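Local atomic coordinates of DnaB intein (Synechocystis sp., PDB entry 1MI8), a protein that probably excises itself from a replicative DNA helicase precursor by protein splicing, a reaction that includes cyclization of an asparagine side chain. Residues Trp33-Glu37 with Gln38-Leu42; Phe77-Asp81 with Gly82-Leu86. The protein carries 4 engineered substitutions. All coordinates share one frame; numbering follows the deposited sequence.

How the contacts relate
Two tight beta hairpins follow one another along the chain, so neither nests within nor crosses the other. Coming from the N terminus, contact 1 turns strand 31-36 back into the long strand 41-63, reversing the chain at Glu-37 to Met-40 on the surface. After strand 68-71, contact 2 closes a smaller loop, in which strand 76-79 returns as strand 82-85 and the two pair with each other as a short hairpin. The hairpins meet in space: Glu-37 OE2 of contact 1 probably accepts a hydrogen bond from Trp-83 NE1 of contact 2 at 2.7 Å, and Ile-35 packs on Leu-78. Both belong to the intein splicing domain.

Contact 1. Residues Trp33-Glu37 with Gln38-Leu42; sequences WAINE and QTMKL
With chi1 at 171°, CG of Asn-36 swings opposite its own backbone N, and Thr-39 places its hydroxyl between N and the carbonyl carbon (chi1 60°); the two side chains cross at about a right angle, Thr-39 OG1 lying 3.3 Å from Asn-36 CB. The same torsion of Thr-39 directs OG1 back at the chain, where it accepts from the backbone N of Lys-41 at 3.2 Å. This is an ST turn, for which a hydroxyl one carbon from the backbone is well placed.

Asn-36 is bonded to two successive residues. Its N donates to Lys-41 O at 2.8 Å, nearly straight at 164°, while its O accepts a more bent bond from Met-40 N, modelled at 2.5 Å, a length that is doubtful. Met-40 and Lys-41 thus face Asn-36 together as a G1 beta bulge, and Met-40 takes the left-handed backbone conformation characteristic of its first position.

On the face carrying Ile-35 and Leu-42 the contacts are apolar. Leu-42 CD2 approaches Ile-35 CB at 4.3 Å, and Leu-42 CB sits obliquely to the ring of Trp-33, 4.4 Å from its CE3. In the backbone, Leu-42 CA makes a CA-H...O contact with Ala-34 O.

The hairpin end thus divides its chemistry: Ile-35 and Met-40 touch Ile-120 of strand 120-140, while Thr-39 OG1 and Asn-36 O take up the N-H groups of Lys-41 and Met-40 at the reversal.

Contact 2. Residues Phe77-Asp81 with Gly82-Leu86; sequences FLTID and GWKRL
Phe-77 to Thr-79 run antiparallel to Gly-82 to Lys-84 in a two-residue beta hairpin: a type I turn at Ile-80 and Asp-81 links them, and Phe-77 with Lys-84 and Thr-79 with Gly-82 form the hydrogen-bonded pairs. Leu-78 and Trp-83, the non-hydrogen-bonded pair, share one side of the hairpin. Leu-78 lies over one face of the indole: its CB stands 3.8 Å from the centroid of the six-membered ring, only 14° off the normal, in a CH-pi contact, while CD1 covers the middle of the ring system. A broad aromatic plate thereby receives two carbons of a single aliphatic residue.

On the other side the Lys-84 chain passes Thr-79, with CD 3.8 Å from Thr-79 OG1, a hydroxyl that is hydrogen-bonded to Glu-93 OE1. The chain then bends at its last torsion (chi4 49°) to bring Lys-84 NZ 2.7 Å from Asp-81 OD1. NZ approaches OD1 from above the carboxylate plane, and the salt bridge ties the turn to the returning strand. At the turn itself, Gly-82 N bonds to Thr-79 O at 3.0 Å, also from well above the carbonyl plane. Glycine suits this corner because phi is 108°, where a beta carbon would press on the carbonyl O of Asp-81. Nearer the open end, Phe-77 CE1 rests 4.1 Å from Leu-86 CB, the two side chains pointing the same way.

Among its neighbours, the hairpin lies against strand 94-98 through a backbone bond of Leu-78 with Ala-96 and the packing of Phe-77 on Ile-95. Strand 120-140 meets Leu-78 with Trp-122, and strand 152-155 supplies Val-154 beside Phe-77 and His-155, edge-to-face with Trp-83.

Contact 1. Residues Trp33-Glu37 with Gln38-Leu42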
ATOM      1  N   TRP A  33     -23.134 -10.366  -8.685  1.00 30.52           N
ATOM      2  CA  TRP A  33     -23.541  -9.756  -7.406  1.00 30.33           C
ATOM      3  C   TRP A  33     -22.999  -8.306  -7.331  1.00 30.57           C
ATOM      4  O   TRP A  33     -21.817  -8.080  -7.574  1.00 25.84           O
ATOM      5  CB  TRP A  33     -23.019 -10.552  -6.232  1.00 31.17           C
ATOM      6  CG  TRP A  33     -23.831 -11.767  -5.977  1.00 36.90           C
ATOM      7  CD1 TRP A  33     -23.421 -13.090  -6.064  1.00 36.80           C
ATOM      8  CD2 TRP A  33     -25.209 -11.804  -5.585  1.00 38.83           C
ATOM      9  NE1 TRP A  33     -24.466 -13.925  -5.743  1.00 38.47           N
ATOM     10  CE2 TRP A  33     -25.569 -13.166  -5.443  1.00 40.12           C
ATOM     11  CE3 TRP A  33     -26.177 -10.818  -5.343  1.00 41.07           C
ATOM     12  CZ2 TRP A  33     -26.848 -13.560  -5.062  1.00 41.87           C
ATOM     13  CZ3 TRP A  33     -27.451 -11.213  -4.963  1.00 43.42           C
ATOM     14  CH2 TRP A  33     -27.774 -12.571  -4.825  1.00 42.50           C
ATOM     15  N   ALA A  34     -23.893  -7.335  -7.079  1.00 30.34           N
ATOM     16  CA  ALA A  34     -23.504  -5.917  -6.968  1.00 29.65           C
ATOM     17  C   ALA A  34     -24.035  -5.354  -5.668  1.00 28.75           C
ATOM     18  O   ALA A  34     -24.982  -5.880  -5.104  1.00 29.66           O
ATOM     19  CB  ALA A  34     -24.057  -5.104  -8.117  1.00 25.62           C
ATOM     20  N   ILE A  35     -23.404  -4.308  -5.170  1.00 27.49           N
ATOM     21  CA  ILE A  35     -23.891  -3.689  -3.957  1.00 27.08           C
ATOM     22  C   ILE A  35     -24.730  -2.483  -4.426  1.00 25.49           C
ATOM     23  O   ILE A  35     -24.380  -1.817  -5.410  1.00 23.94           O
ATOM     24  CB  ILE A  35     -22.725  -3.169  -3.012  1.00 26.97           C
ATOM     25  CG1 ILE A  35     -23.335  -2.600  -1.744  1.00 28.46           C
ATOM     26  CG2 ILE A  35     -21.879  -2.077  -3.691  1.00 26.95           C
ATOM     27  CD1 ILE A  35     -22.411  -1.809  -0.849  1.00 31.57           C
ATOM     28  N   ASN A  36     -25.849  -2.237  -3.744  1.00 25.58           N
ATOM     29  CA  ASN A  36     -26.697  -1.077  -4.051  1.00 27.47           C
ATOM     30  C   ASN A  36     -26.191  -0.039  -3.002  1.00 27.27           C
ATOM     31  O   ASN A  36     -26.435  -0.168  -1.809  1.00 29.16           O
ATOM     32  CB  ASN A  36     -28.169  -1.485  -3.865  1.00 27.62           C
ATOM     33  CG  ASN A  36     -29.146  -0.290  -3.934  1.00 30.67           C
ATOM     34  OD1 ASN A  36     -30.345  -0.484  -4.205  1.00 30.86           O
ATOM     35  ND2 ASN A  36     -28.657   0.914  -3.659  1.00 25.83           N
ATOM     36  N   GLU A  37     -25.455   0.962  -3.460  1.00 30.02           N
ATOM     37  CA  GLU A  37     -24.853   1.939  -2.550  1.00 33.92           C
ATOM     38  C   GLU A  37     -25.800   2.750  -1.700  1.00 35.90           C
ATOM     39  O   GLU A  37     -25.455   3.134  -0.587  1.00 38.47           O
ATOM     40  CB  GLU A  37     -23.980   2.892  -3.316  1.00 34.79           C
ATOM     41  CG  GLU A  37     -22.810   2.276  -4.021  1.00 36.89           C
ATOM     42  CD  GLU A  37     -21.775   3.348  -4.251  1.00 38.87           C
ATOM     43  OE1 GLU A  37     -21.092   3.677  -3.257  1.00 42.06           O
ATOM     44  OE2 GLU A  37     -21.678   3.897  -5.374  1.00 39.59           O
ATOM     45  N   GLN A  38     -26.986   3.035  -2.218  1.00 36.18           N
ATOM     46  CA  GLN A  38     -27.953   3.759  -1.424  1.00 37.90           C
ATOM     47  C   GLN A  38     -28.416   2.915  -0.217  1.00 37.12           C
ATOM     48  O   GLN A  38     -28.493   3.423   0.914  1.00 38.42           O
ATOM     49  CB  GLN A  38     -29.144   4.132  -2.300  1.00 39.87           C
ATOM     50  CG  GLN A  38     -28.827   5.186  -3.370  1.00 44.72           C
ATOM     51  CD  GLN A  38     -29.879   5.212  -4.483  1.00 48.35           C
ATOM     52  OE1 GLN A  38     -31.000   4.718  -4.295  1.00 50.68           O
ATOM     53  NE2 GLN A  38     -29.525   5.789  -5.644  1.00 49.34           N
ATOM     54  N   THR A  39     -28.723   1.638  -0.458  1.00 35.41           N
ATOM     55  CA  THR A  39     -29.179   0.749   0.602  1.00 34.03           C
ATOM     56  C   THR A  39     -28.087  -0.074   1.272  1.00 33.99           C
ATOM     57  O   THR A  39     -28.295  -0.635   2.333  1.00 34.77           O
ATOM     58  CB  THR A  39     -30.165  -0.312   0.108  1.00 35.07           C
ATOM     59  OG1 THR A  39     -29.541  -1.133  -0.902  1.00 33.73           O
ATOM     60  CG2 THR A  39     -31.448   0.332  -0.461  1.00 35.76           C
ATOM     61  N   MET A  40     -26.934  -0.164   0.643  1.00 33.93           N
ATOM     62  CA  MET A  40     -25.862  -0.998   1.167  1.00 34.89           C
ATOM     63  C   MET A  40     -26.234  -2.488   1.223  1.00 34.36           C
ATOM     64  O   MET A  40     -25.646  -3.256   1.971  1.00 34.23           O
ATOM     65  CB  MET A  40     -25.372  -0.488   2.524  1.00 37.23           C
ATOM     66  CG  MET A  40     -24.896   0.974   2.438  1.00 38.38           C
ATOM     67  SD  MET A  40     -23.661   1.286   1.122  1.00 41.88           S
ATOM     68  CE  MET A  40     -22.446   0.005   1.628  1.00 40.89           C
ATOM     69  N   LYS A  41     -27.186  -2.891   0.386  1.00 32.65           N
ATOM     70  CA  LYS A  41     -27.566  -4.304   0.303  1.00 34.30           C
ATOM     71  C   LYS A  41     -27.061  -4.915  -1.023  1.00 32.80           C
ATOM     72  O   LYS A  41     -26.913  -4.206  -2.024  1.00 33.49           O
ATOM     73  CB  LYS A  41     -29.082  -4.425   0.440  1.00 35.29           C
ATOM     74  CG  LYS A  41     -29.514  -3.758   1.742  1.00 38.50           C
ATOM     75  CD  LYS A  41     -30.923  -4.122   2.179  1.00 40.84           C
ATOM     76  CE  LYS A  41     -30.975  -4.282   3.688  1.00 41.43           C
ATOM     77  NZ  LYS A  41     -29.988  -5.304   4.102  1.00 43.54           N
ATOM     78  N   LEU A  42     -26.737  -6.202  -1.029  1.00 31.49           N
ATOM     79  CA  LEU A  42     -26.257  -6.828  -2.265  1.00 32.97           C
ATOM     80  C   LEU A  42     -27.477  -7.222  -3.087  1.00 35.40           C
ATOM     81  O   LEU A  42     -28.524  -7.594  -2.538  1.00 35.95           O
ATOM     82  CB  LEU A  42     -25.455  -8.091  -1.963  1.00 34.07           C
ATOM     83  CG  LEU A  42     -24.082  -7.893  -1.288  1.00 36.27           C
ATOM     84  CD1 LEU A  42     -23.608  -9.210  -0.663  1.00 35.44           C
ATOM     85  CD2 LEU A  42     -23.091  -7.393  -2.315  1.00 33.00           C
TER

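Contact 2. Residues Phe77-Asp81 with Gly82-Leu86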
ATOM      1  N   PHE A  77     -12.321   0.560  -5.635  1.00 23.54           N
ATOM      2  CA  PHE A  77     -12.837  -0.317  -4.590  1.00 21.19           C
ATOM      3  C   PHE A  77     -13.670   0.516  -3.617  1.00 22.63           C
ATOM      4  O   PHE A  77     -13.474   1.745  -3.495  1.00 20.76           O
ATOM      5  CB  PHE A  77     -11.688  -0.984  -3.829  1.00 22.77           C
ATOM      6  CG  PHE A  77     -10.855  -1.862  -4.688  1.00 22.48           C
ATOM      7  CD1 PHE A  77      -9.920  -1.308  -5.576  1.00 19.35           C
ATOM      8  CD2 PHE A  77     -11.073  -3.252  -4.686  1.00 21.66           C
ATOM      9  CE1 PHE A  77      -9.207  -2.133  -6.468  1.00 19.78           C
ATOM     10  CE2 PHE A  77     -10.372  -4.085  -5.571  1.00 20.04           C
ATOM     11  CZ  PHE A  77      -9.442  -3.528  -6.464  1.00 21.21           C
ATOM     12  N   LEU A  78     -14.584  -0.145  -2.918  1.00 21.01           N
ATOM     13  CA  LEU A  78     -15.478   0.604  -2.092  1.00 22.93           C
ATOM     14  C   LEU A  78     -14.981   0.723  -0.696  1.00 23.30           C
ATOM     15  O   LEU A  78     -14.843  -0.268   0.034  1.00 21.05           O
ATOM     16  CB  LEU A  78     -16.884   0.031  -2.153  1.00 24.61           C
ATOM     17  CG  LEU A  78     -17.918   0.795  -1.317  1.00 27.26           C
ATOM     18  CD1 LEU A  78     -18.125   2.285  -1.817  1.00 23.91           C
ATOM     19  CD2 LEU A  78     -19.202   0.025  -1.395  1.00 25.25           C
ATOM     20  N   THR A  79     -14.703   1.991  -0.362  1.00 23.00           N
ATOM     21  CA  THR A  79     -14.170   2.398   0.937  1.00 25.35           C
ATOM     22  C   THR A  79     -15.299   2.911   1.861  1.00 28.51           C
ATOM     23  O   THR A  79     -16.397   3.211   1.385  1.00 26.48           O
ATOM     24  CB  THR A  79     -13.103   3.513   0.655  1.00 27.20           C
ATOM     25  OG1 THR A  79     -11.814   2.902   0.463  1.00 27.93           O
ATOM     26  CG2 THR A  79     -13.083   4.511   1.621  1.00 19.79           C
ATOM     27  N   ILE A  80     -15.033   2.980   3.174  1.00 29.80           N
ATOM     28  CA  ILE A  80     -16.003   3.504   4.110  1.00 32.42           C
ATOM     29  C   ILE A  80     -16.334   4.912   3.642  1.00 33.72           C
ATOM     30  O   ILE A  80     -17.459   5.350   3.793  1.00 32.22           O
ATOM     31  CB  ILE A  80     -15.460   3.564   5.565  1.00 33.31           C
ATOM     32  CG1 ILE A  80     -15.314   2.125   6.131  1.00 33.91           C
ATOM     33  CG2 ILE A  80     -16.465   4.272   6.443  1.00 35.93           C
ATOM     34  CD1 ILE A  80     -14.427   1.990   7.398  1.00 31.52           C
ATOM     35  N   ASP A  81     -15.391   5.662   3.078  1.00 34.44           N
ATOM     36  CA  ASP A  81     -15.923   6.931   2.618  1.00 37.46           C
ATOM     37  C   ASP A  81     -15.992   7.079   1.101  1.00 36.59           C
ATOM     38  O   ASP A  81     -15.706   8.114   0.528  1.00 38.81           O
ATOM     39  CB  ASP A  81     -15.323   8.165   3.386  1.00 42.12           C
ATOM     40  CG  ASP A  81     -13.856   8.408   3.142  1.00 45.30           C
ATOM     41  OD1 ASP A  81     -13.534   8.774   2.001  1.00 48.09           O
ATOM     42  OD2 ASP A  81     -13.037   8.271   4.106  1.00 45.18           O
ATOM     43  N   GLY A  82     -16.441   6.009   0.450  1.00 33.85           N
ATOM     44  CA  GLY A  82     -16.617   6.047  -0.986  1.00 30.56           C
ATOM     45  C   GLY A  82     -15.667   5.284  -1.879  1.00 27.85           C
ATOM     46  O   GLY A  82     -14.749   4.646  -1.426  1.00 29.78           O
ATOM     47  N   TRP A  83     -15.905   5.355  -3.173  1.00 28.01           N
ATOM     48  CA  TRP A  83     -15.045   4.659  -4.107  1.00 26.42           C
ATOM     49  C   TRP A  83     -13.666   5.322  -4.185  1.00 26.21           C
ATOM     50  O   TRP A  83     -13.562   6.546  -4.205  1.00 24.13           O
ATOM     51  CB  TRP A  83     -15.713   4.605  -5.464  1.00 27.60           C
ATOM     52  CG  TRP A  83     -16.955   3.739  -5.497  1.00 26.92           C
ATOM     53  CD1 TRP A  83     -18.276   4.165  -5.529  1.00 29.11           C
ATOM     54  CD2 TRP A  83     -17.003   2.311  -5.650  1.00 29.45           C
ATOM     55  NE1 TRP A  83     -19.122   3.096  -5.715  1.00 26.50           N
ATOM     56  CE2 TRP A  83     -18.375   1.947  -5.796  1.00 27.88           C
ATOM     57  CE3 TRP A  83     -16.027   1.310  -5.686  1.00 29.16           C
ATOM     58  CZ2 TRP A  83     -18.784   0.631  -5.989  1.00 29.80           C
ATOM     59  CZ3 TRP A  83     -16.439  -0.024  -5.878  1.00 31.53           C
ATOM     60  CH2 TRP A  83     -17.809  -0.349  -6.027  1.00 29.75           C
ATOM     61  N   LYS A  84     -12.602   4.505  -4.138  1.00 24.88           N
ATOM     62  CA  LYS A  84     -11.211   5.023  -4.229  1.00 22.47           C
ATOM     63  C   LYS A  84     -10.397   4.124  -5.185  1.00 22.03           C
ATOM     64  O   LYS A  84     -10.597   2.895  -5.247  1.00 21.90           O
ATOM     65  CB  LYS A  84     -10.520   5.015  -2.842  1.00 24.34           C
ATOM     66  CG  LYS A  84     -11.040   6.033  -1.787  1.00 24.89           C
ATOM     67  CD  LYS A  84     -10.046   6.079  -0.604  1.00 29.18           C
ATOM     68  CE  LYS A  84     -10.315   7.256   0.329  1.00 30.08           C
ATOM     69  NZ  LYS A  84     -11.737   7.238   0.627  1.00 32.25           N
ATOM     70  N   ARG A  85      -9.490   4.743  -5.931  1.00 22.07           N
ATOM     71  CA  ARG A  85      -8.626   4.054  -6.878  1.00 21.62           C
ATOM     72  C   ARG A  85      -7.656   3.225  -6.054  1.00 19.82           C
ATOM     73  O   ARG A  85      -7.255   3.623  -4.930  1.00 19.82           O
ATOM     74  CB  ARG A  85      -7.785   5.081  -7.699  1.00 24.72           C
ATOM     75  CG  ARG A  85      -8.545   5.948  -8.740  1.00 28.81           C
ATOM     76  CD  ARG A  85      -7.704   7.208  -9.155  1.00 30.06           C
ATOM     77  NE  ARG A  85      -6.381   6.837  -9.630  1.00 30.03           N
ATOM     78  CZ  ARG A  85      -6.011   6.868 -10.906  1.00 33.99           C
ATOM     79  NH1 ARG A  85      -6.879   7.279 -11.830  1.00 31.54           N
ATOM     80  NH2 ARG A  85      -4.791   6.430 -11.258  1.00 32.60           N
ATOM     81  N   LEU A  86      -7.261   2.078  -6.603  1.00 20.35           N
ATOM     82  CA  LEU A  86      -6.299   1.215  -5.929  1.00 18.77           C
ATOM     83  C   LEU A  86      -5.062   2.086  -5.476  1.00 20.15           C
ATOM     84  O   LEU A  86      -4.542   1.945  -4.338  1.00 17.43           O
ATOM     85  CB  LEU A  86      -5.838   0.078  -6.905  1.00 20.17           C
ATOM     86  CG  LEU A  86      -4.989  -1.046  -6.287  1.00 19.60           C
ATOM     87  CD1 LEU A  86      -5.082  -2.316  -7.103  1.00 18.69           C
ATOM     88  CD2 LEU A  86      -3.579  -0.575  -6.183  1.00 19.47           C
TER